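PDB 4YIV: apical membrane antigen AMA1, which plays an important part in host cell invasion by Toxoplasma gondii as a component of the moving junction formed between parasite and host membranes. Local coordinates for residues A[111-116]-A[137-142]; A[94-99]-A[183-188]; A[264-269]-A[330-335]. All coordinates share one frame; numbering follows the deposited sequence.

Contact 1 of 3, residues A[111-116]-A[137-142]; sequences QRISPF and AEFAFK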
# COMPACT_ATOMS: atom_id res chain seq x y z
N GLN A 111 28.52 -11.82 6.47
CA GLN A 111 27.94 -10.78 5.61
C GLN A 111 26.48 -10.46 6.00
O GLN A 111 25.63 -11.35 5.99
CB GLN A 111 28.00 -11.24 4.14
CG GLN A 111 27.71 -10.19 3.08
CD GLN A 111 27.45 -10.82 1.71
OE1 GLN A 111 27.72 -12.00 1.50
NE2 GLN A 111 26.92 -10.03 0.79
N ARG A 112 26.20 -9.20 6.32
CA ARG A 112 24.83 -8.76 6.68
C ARG A 112 23.82 -9.04 5.57
O ARG A 112 24.08 -8.76 4.40
CB ARG A 112 24.84 -7.27 7.02
CG ARG A 112 23.47 -6.67 7.24
CD ARG A 112 23.56 -5.22 7.66
NE ARG A 112 23.94 -5.05 9.07
CZ ARG A 112 23.10 -5.07 10.11
NH1 ARG A 112 21.79 -5.27 9.97
NH2 ARG A 112 23.58 -4.90 11.34
N ILE A 113 22.67 -9.60 5.93
CA ILE A 113 21.63 -9.87 4.95
C ILE A 113 20.70 -8.65 4.71
O ILE A 113 20.20 -8.47 3.58
CB ILE A 113 20.78 -11.10 5.36
CG1 ILE A 113 21.71 -12.31 5.51
CG2 ILE A 113 19.67 -11.36 4.34
CD1 ILE A 113 21.01 -13.64 5.88
N SER A 114 20.50 -7.80 5.73
CA SER A 114 19.56 -6.67 5.61
C SER A 114 19.94 -5.47 6.46
O SER A 114 20.24 -5.63 7.63
CB SER A 114 18.16 -7.16 6.03
OG SER A 114 17.20 -6.13 5.91
N PRO A 115 19.84 -4.24 5.92
CA PRO A 115 19.34 -3.92 4.58
C PRO A 115 20.35 -4.28 3.51
O PRO A 115 21.56 -4.35 3.77
CB PRO A 115 19.09 -2.42 4.63
CG PRO A 115 20.00 -1.92 5.69
CD PRO A 115 20.10 -3.02 6.70
N PHE A 116 19.86 -4.55 2.32
CA PHE A 116 20.73 -5.04 1.26
C PHE A 116 20.78 -3.97 0.18
O PHE A 116 19.74 -3.41 -0.18
CB PHE A 116 20.25 -6.36 0.71
CG PHE A 116 21.31 -7.09 -0.08
CD1 PHE A 116 22.28 -7.86 0.57
CD2 PHE A 116 21.35 -6.99 -1.45
CE1 PHE A 116 23.27 -8.52 -0.15
CE2 PHE A 116 22.32 -7.67 -2.19
CZ PHE A 116 23.28 -8.43 -1.54
N ALA A 137 11.54 -6.46 -3.95
CA ALA A 137 10.48 -7.44 -3.75
C ALA A 137 10.91 -8.86 -4.15
O ALA A 137 10.58 -9.84 -3.47
CB ALA A 137 9.26 -7.02 -4.53
N GLU A 138 11.65 -8.99 -5.24
CA GLU A 138 12.13 -10.29 -5.68
C GLU A 138 13.13 -10.87 -4.70
O GLU A 138 13.12 -12.06 -4.41
CB GLU A 138 12.73 -10.17 -7.09
CG GLU A 138 13.18 -11.48 -7.71
CD GLU A 138 13.68 -11.31 -9.15
OE1 GLU A 138 14.09 -12.32 -9.74
OE2 GLU A 138 13.69 -10.15 -9.67
N PHE A 139 13.99 -10.00 -4.18
CA PHE A 139 14.93 -10.38 -3.14
C PHE A 139 14.21 -10.93 -1.91
O PHE A 139 14.62 -11.94 -1.34
CB PHE A 139 15.78 -9.18 -2.75
CG PHE A 139 16.77 -9.48 -1.67
CD1 PHE A 139 17.75 -10.43 -1.86
CD2 PHE A 139 16.71 -8.80 -0.45
CE1 PHE A 139 18.67 -10.72 -0.84
CE2 PHE A 139 17.62 -9.08 0.57
CZ PHE A 139 18.59 -10.02 0.38
N ALA A 140 13.13 -10.27 -1.53
CA ALA A 140 12.31 -10.76 -0.41
C ALA A 140 11.64 -12.10 -0.78
O ALA A 140 11.60 -13.04 0.04
CB ALA A 140 11.27 -9.72 -0.03
N PHE A 141 11.16 -12.21 -2.00
CA PHE A 141 10.50 -13.46 -2.41
C PHE A 141 11.48 -14.64 -2.39
O PHE A 141 11.10 -15.77 -2.07
CB PHE A 141 9.86 -13.34 -3.79
CG PHE A 141 9.10 -14.57 -4.18
CD1 PHE A 141 7.88 -14.87 -3.57
CD2 PHE A 141 9.62 -15.46 -5.11
CE1 PHE A 141 7.18 -16.03 -3.92
CE2 PHE A 141 8.93 -16.63 -5.45
CZ PHE A 141 7.71 -16.91 -4.86
N LYS A 142 12.76 -14.36 -2.68
CA LYS A 142 13.77 -15.41 -2.69
C LYS A 142 14.47 -15.62 -1.35
O LYS A 142 15.40 -16.40 -1.26
CB LYS A 142 14.79 -15.08 -3.80
CG LYS A 142 14.14 -15.20 -5.16
CD LYS A 142 15.08 -14.84 -6.32
CE LYS A 142 14.32 -15.02 -7.63
NZ LYS A 142 15.15 -14.76 -8.83
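One face of the Phe139 ring carries CD2 of Phe116, while the carbonyl oxygen of Ile113 sits at its edge, close to the ring plane. The two phenyl planes are nearly parallel, at 25°, but slid so far that they barely overlap, with centroids 5.0 Å apart. The closest touch is made by the root of the Phe116 side chain, CB lying 3.8 Å from the ring carbon CE2 of Phe139. On Phe139, CG stands anti to the backbone N (chi1 179°), which sends the ring straight out from the helix to the loop chain. Ile113 adds its methyl branch, CG2 lying 4.3 Å from Phe139 CZ.

The contact joins the last turn of helix 132-141 to the chain entering strand 116-117, an outermost strand of an antiparallel sheet in the AMA1 ectodomain. Strand 167-170 and helix 118-122 supply further walls, for Phe139 also touches Cys168, Ile170 and Leu121. Ile113 O, 3.9 Å from Phe139 CZ, is covered here and has no polar partner in the model.

Contact 2 of 3, residues A[94-99]-A[183-188]; sequences GNPLPG and YCSVKG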
# COMPACT_ATOMS: atom_id res chain seq x y z
N GLY A 94 16.50 -3.76 29.44
CA GLY A 94 15.31 -4.18 30.17
C GLY A 94 14.08 -4.06 29.26
O GLY A 94 14.24 -3.85 28.05
N ASN A 95 12.87 -4.19 29.81
CA ASN A 95 11.64 -4.13 29.00
C ASN A 95 11.29 -2.70 28.61
O ASN A 95 11.51 -1.78 29.37
CB ASN A 95 10.46 -4.74 29.76
CG ASN A 95 10.50 -6.23 29.80
OD1 ASN A 95 11.00 -6.88 28.89
ND2 ASN A 95 9.99 -6.79 30.88
N PRO A 96 10.69 -2.49 27.41
CA PRO A 96 10.39 -3.46 26.36
C PRO A 96 11.62 -3.75 25.49
O PRO A 96 12.68 -3.12 25.66
CB PRO A 96 9.29 -2.75 25.56
CG PRO A 96 9.70 -1.33 25.58
CD PRO A 96 10.28 -1.13 27.00
N LEU A 97 11.48 -4.71 24.59
CA LEU A 97 12.50 -4.98 23.60
C LEU A 97 12.94 -3.69 22.96
O LEU A 97 12.10 -2.85 22.59
CB LEU A 97 11.97 -5.95 22.54
CG LEU A 97 11.69 -7.36 23.04
CD1 LEU A 97 10.70 -8.03 22.10
CD2 LEU A 97 12.98 -8.17 23.13
N PRO A 98 14.25 -3.47 22.85
CA PRO A 98 14.71 -2.31 22.11
C PRO A 98 14.81 -2.66 20.59
O PRO A 98 14.32 -3.71 20.16
CB PRO A 98 16.09 -2.03 22.72
CG PRO A 98 16.60 -3.42 23.08
CD PRO A 98 15.38 -4.26 23.41
N GLY A 99 15.42 -1.78 19.82
CA GLY A 99 15.69 -2.07 18.41
C GLY A 99 14.44 -1.94 17.54
O GLY A 99 13.48 -1.22 17.89
N TYR A 183 -1.25 -6.56 26.40
CA TYR A 183 -0.41 -7.16 25.34
C TYR A 183 0.88 -6.42 25.10
O TYR A 183 1.86 -7.02 24.66
CB TYR A 183 -1.18 -7.22 24.02
CG TYR A 183 -2.45 -7.98 24.14
CD1 TYR A 183 -2.44 -9.35 24.42
CD2 TYR A 183 -3.67 -7.35 24.01
CE1 TYR A 183 -3.62 -10.06 24.56
CE2 TYR A 183 -4.86 -8.05 24.15
CZ TYR A 183 -4.83 -9.41 24.42
OH TYR A 183 -6.02 -10.11 24.56
N CYS A 184 0.90 -5.11 25.34
CA CYS A 184 2.07 -4.35 25.02
C CYS A 184 2.08 -3.03 25.74
O CYS A 184 1.06 -2.58 26.25
CB CYS A 184 2.14 -4.12 23.49
SG CYS A 184 0.75 -3.20 22.80
N SER A 185 3.26 -2.41 25.77
CA SER A 185 3.47 -1.17 26.51
C SER A 185 3.62 0.06 25.65
O SER A 185 4.15 0.02 24.53
CB SER A 185 4.72 -1.27 27.40
OG SER A 185 5.89 -1.56 26.65
N VAL A 186 3.15 1.18 26.20
CA VAL A 186 3.35 2.49 25.58
C VAL A 186 4.27 3.33 26.41
O VAL A 186 3.96 3.60 27.58
CB VAL A 186 2.02 3.23 25.41
CG1 VAL A 186 2.26 4.67 24.90
CG2 VAL A 186 1.14 2.47 24.48
N LYS A 187 5.37 3.76 25.79
CA LYS A 187 6.50 4.45 26.45
C LYS A 187 6.90 3.80 27.78
O LYS A 187 7.12 4.48 28.78
CB LYS A 187 6.19 5.93 26.64
CG LYS A 187 5.65 6.54 25.38
CD LYS A 187 6.30 7.86 25.02
CE LYS A 187 5.99 8.24 23.55
NZ LYS A 187 6.74 7.38 22.53
N GLY A 188 6.96 2.48 27.78
CA GLY A 188 7.46 1.73 28.92
C GLY A 188 6.44 1.29 29.96
O GLY A 188 6.81 0.61 30.90
O HOH W 1 9.72 0.17 30.65
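Van der Waals contact between Pro96 and Ser185 forms the direct part of this small interface. The hydroxyl oxygen of Ser185 abuts one side of the pyrrolidine ring, with OG 3.8 Å from Pro96 CB and 4.0 Å from Pro96 CG. Its first torsion (chi1 58°) places OG between the backbone N and the carbonyl carbon, and from there it reaches the ring carbons. The same hydroxyl has a weak hydrogen bond to Trp195 O, so its polar need is met, at least in part, away from the proline. At the other end of the ring, Pro96 CD approaches the backbone of Gly188, 4.5 Å from its CA.

Polar contact passes through a water. It donates to Asn95 O at 2.9 Å and to Gly188 O at 3.0 Å, spanning two carbonyls that could not bond each other directly because both are acceptors.

In the backbone, the peptide bond before Pro96 is cis, and Gly188 has a positive phi of 91°, at which a CB would be jammed against the preceding carbonyl oxygen.

Further ties fix the two loops to their surroundings. Cys184 is joined to Cys197 by a disulfide, Lys187 makes a salt bridge with Asp72, and Pro96 O accepts a hydrogen bond from Tyr76. Two irregular connections, one between helix 87-93 and strand 116-117, the other between strands 167-170 and 198-201, thus meet at a cis-proline, consistent with the PAN-type fold, in which long loops link the strands of a sheet.

Contact 3 of 3, residues A[264-269]-A[330-335]; sequences AQCWVK and VSYTAA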
# COMPACT_ATOMS: atom_id res chain seq x y z
N ALA A 264 -3.57 15.87 1.35
CA ALA A 264 -2.73 14.81 1.92
C ALA A 264 -3.45 14.13 3.09
O ALA A 264 -3.24 12.93 3.31
CB ALA A 264 -1.38 15.36 2.36
N GLN A 265 -4.29 14.86 3.81
CA GLN A 265 -5.09 14.26 4.89
C GLN A 265 -6.05 13.24 4.34
O GLN A 265 -6.28 12.22 4.96
CB GLN A 265 -5.87 15.33 5.68
CG GLN A 265 -4.97 16.19 6.54
CD GLN A 265 -5.75 17.22 7.37
OE1 GLN A 265 -6.94 17.45 7.13
NE2 GLN A 265 -5.07 17.82 8.34
N CYS A 266 -6.57 13.50 3.17
CA CYS A 266 -7.46 12.57 2.53
C CYS A 266 -6.71 11.29 2.15
O CYS A 266 -7.17 10.22 2.40
CB CYS A 266 -8.10 13.18 1.29
SG CYS A 266 -9.38 12.20 0.52
N TRP A 267 -5.53 11.45 1.58
CA TRP A 267 -4.70 10.34 1.17
C TRP A 267 -4.41 9.47 2.39
O TRP A 267 -4.52 8.24 2.32
CB TRP A 267 -3.42 10.85 0.50
CG TRP A 267 -2.37 9.79 0.33
CD1 TRP A 267 -2.37 8.76 -0.58
CD2 TRP A 267 -1.13 9.67 1.06
NE1 TRP A 267 -1.24 8.01 -0.43
CE2 TRP A 267 -0.46 8.54 0.55
CE3 TRP A 267 -0.54 10.40 2.08
CZ2 TRP A 267 0.78 8.12 1.03
CZ3 TRP A 267 0.70 9.99 2.55
CH2 TRP A 267 1.33 8.85 2.03
N VAL A 268 -4.08 10.11 3.50
CA VAL A 268 -3.82 9.37 4.74
C VAL A 268 -5.07 8.62 5.19
O VAL A 268 -4.99 7.45 5.62
CB VAL A 268 -3.36 10.30 5.87
CG1 VAL A 268 -3.36 9.54 7.23
CG2 VAL A 268 -2.00 10.85 5.56
N LYS A 269 -6.24 9.26 5.07
CA LYS A 269 -7.50 8.64 5.48
C LYS A 269 -7.82 7.38 4.69
O LYS A 269 -8.41 6.44 5.25
CB LYS A 269 -8.68 9.64 5.35
CG LYS A 269 -8.85 10.67 6.50
CD LYS A 269 -10.17 11.49 6.32
CE LYS A 269 -10.42 12.45 7.48
NZ LYS A 269 -10.69 11.72 8.76
N VAL A 330 -8.42 14.81 -6.50
CA VAL A 330 -7.38 13.78 -6.62
C VAL A 330 -7.93 12.51 -5.97
O VAL A 330 -8.41 12.57 -4.82
CB VAL A 330 -6.04 14.19 -5.93
CG1 VAL A 330 -4.99 13.09 -6.14
CG2 VAL A 330 -5.52 15.53 -6.45
N SER A 331 -7.85 11.40 -6.70
CA SER A 331 -8.25 10.08 -6.20
C SER A 331 -7.07 9.27 -5.69
O SER A 331 -6.04 9.13 -6.37
CB SER A 331 -8.99 9.32 -7.30
OG SER A 331 -10.26 9.93 -7.55
N TYR A 332 -7.24 8.75 -4.47
CA TYR A 332 -6.23 8.04 -3.69
C TYR A 332 -6.69 6.64 -3.36
O TYR A 332 -7.90 6.37 -3.34
CB TYR A 332 -5.96 8.75 -2.37
CG TYR A 332 -5.44 10.18 -2.52
CD1 TYR A 332 -4.17 10.43 -3.06
CD2 TYR A 332 -6.22 11.25 -2.14
CE1 TYR A 332 -3.71 11.74 -3.19
CE2 TYR A 332 -5.76 12.55 -2.26
CZ TYR A 332 -4.50 12.79 -2.79
OH TYR A 332 -4.06 14.08 -2.91
N THR A 333 -5.75 5.75 -3.09
CA THR A 333 -6.09 4.49 -2.47
C THR A 333 -5.17 4.23 -1.31
O THR A 333 -4.11 4.87 -1.15
CB THR A 333 -6.00 3.28 -3.44
OG1 THR A 333 -4.64 2.90 -3.62
CG2 THR A 333 -6.61 3.61 -4.76
N ALA A 334 -5.60 3.29 -0.47
CA ALA A 334 -4.80 2.86 0.65
C ALA A 334 -3.42 2.36 0.24
O ALA A 334 -2.45 2.41 1.03
CB ALA A 334 -5.59 1.75 1.43
N ALA A 335 -3.31 1.85 -0.99
CA ALA A 335 -2.05 1.25 -1.44
C ALA A 335 -1.06 2.27 -2.04
O ALA A 335 0.15 2.07 -1.96
CB ALA A 335 -2.31 0.16 -2.48
O HOH W 2 -3.01 5.87 1.27
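With chi1 at 167°, Trp267 sets CG anti to its backbone nitrogen, while Tyr332 turns CG anti to the carbonyl carbon; the two side chains then cross at about a right angle. CB of Trp267 comes down over the centre of the tyrosine ring, 3.6 Å from the Tyr332 centroid and 8° off the normal, a well-aligned CH-pi contact. Beyond it the indole meets the same ring in an offset edge-to-face pair, the edge of its five-membered ring turned toward the Tyr332 face, the two planes at 62° and Trp267 CD1 only 3.5 Å from Tyr332 CD1. Cys266, disulfide-bonded to Cys313, puts SG at the ring's edge, 4.2 Å from Tyr332 CD2.

Helix 263-272 thus packs against strand 329-333 of a five-stranded antiparallel sheet; the axes of segments 264-269 and 330-333 approach to 7.6 Å and run roughly parallel. A water ties the backbones by donating to Trp267 O (3.0 Å) and Thr333 O (2.8 Å). Trp267 NE1 donates to Gly336 O.

The indole is therefore anchored at its nitrogen as well as packed, its rotation probably well fixed; the donating water gives both acceptor carbonyls a partner, and Trp267 O also has Thr270 OG1.

How the contacts relate
Contact 3 belongs to the core, all its touching residues being buried; contact 2 is largely buried too, although it joins two irregular loops, whereas contact 1 lies nearer the surface. Contacts 1 and 3 each pair a helix with a strand or the chain leading into one, in two different five-stranded antiparallel sheets, and both rely on aromatic rings: near-parallel and slid in contact 1, steeply inclined in contact 3. Contact 2 has no ring pair. A water between carbonyls recurs in contacts 2 and 3, and in each one segment also holds a disulfide-bonded cysteine, though only Cys266 takes part in its contact. Contacts 1 and 2 share the long connection between helix 87-93 and strand 116-117.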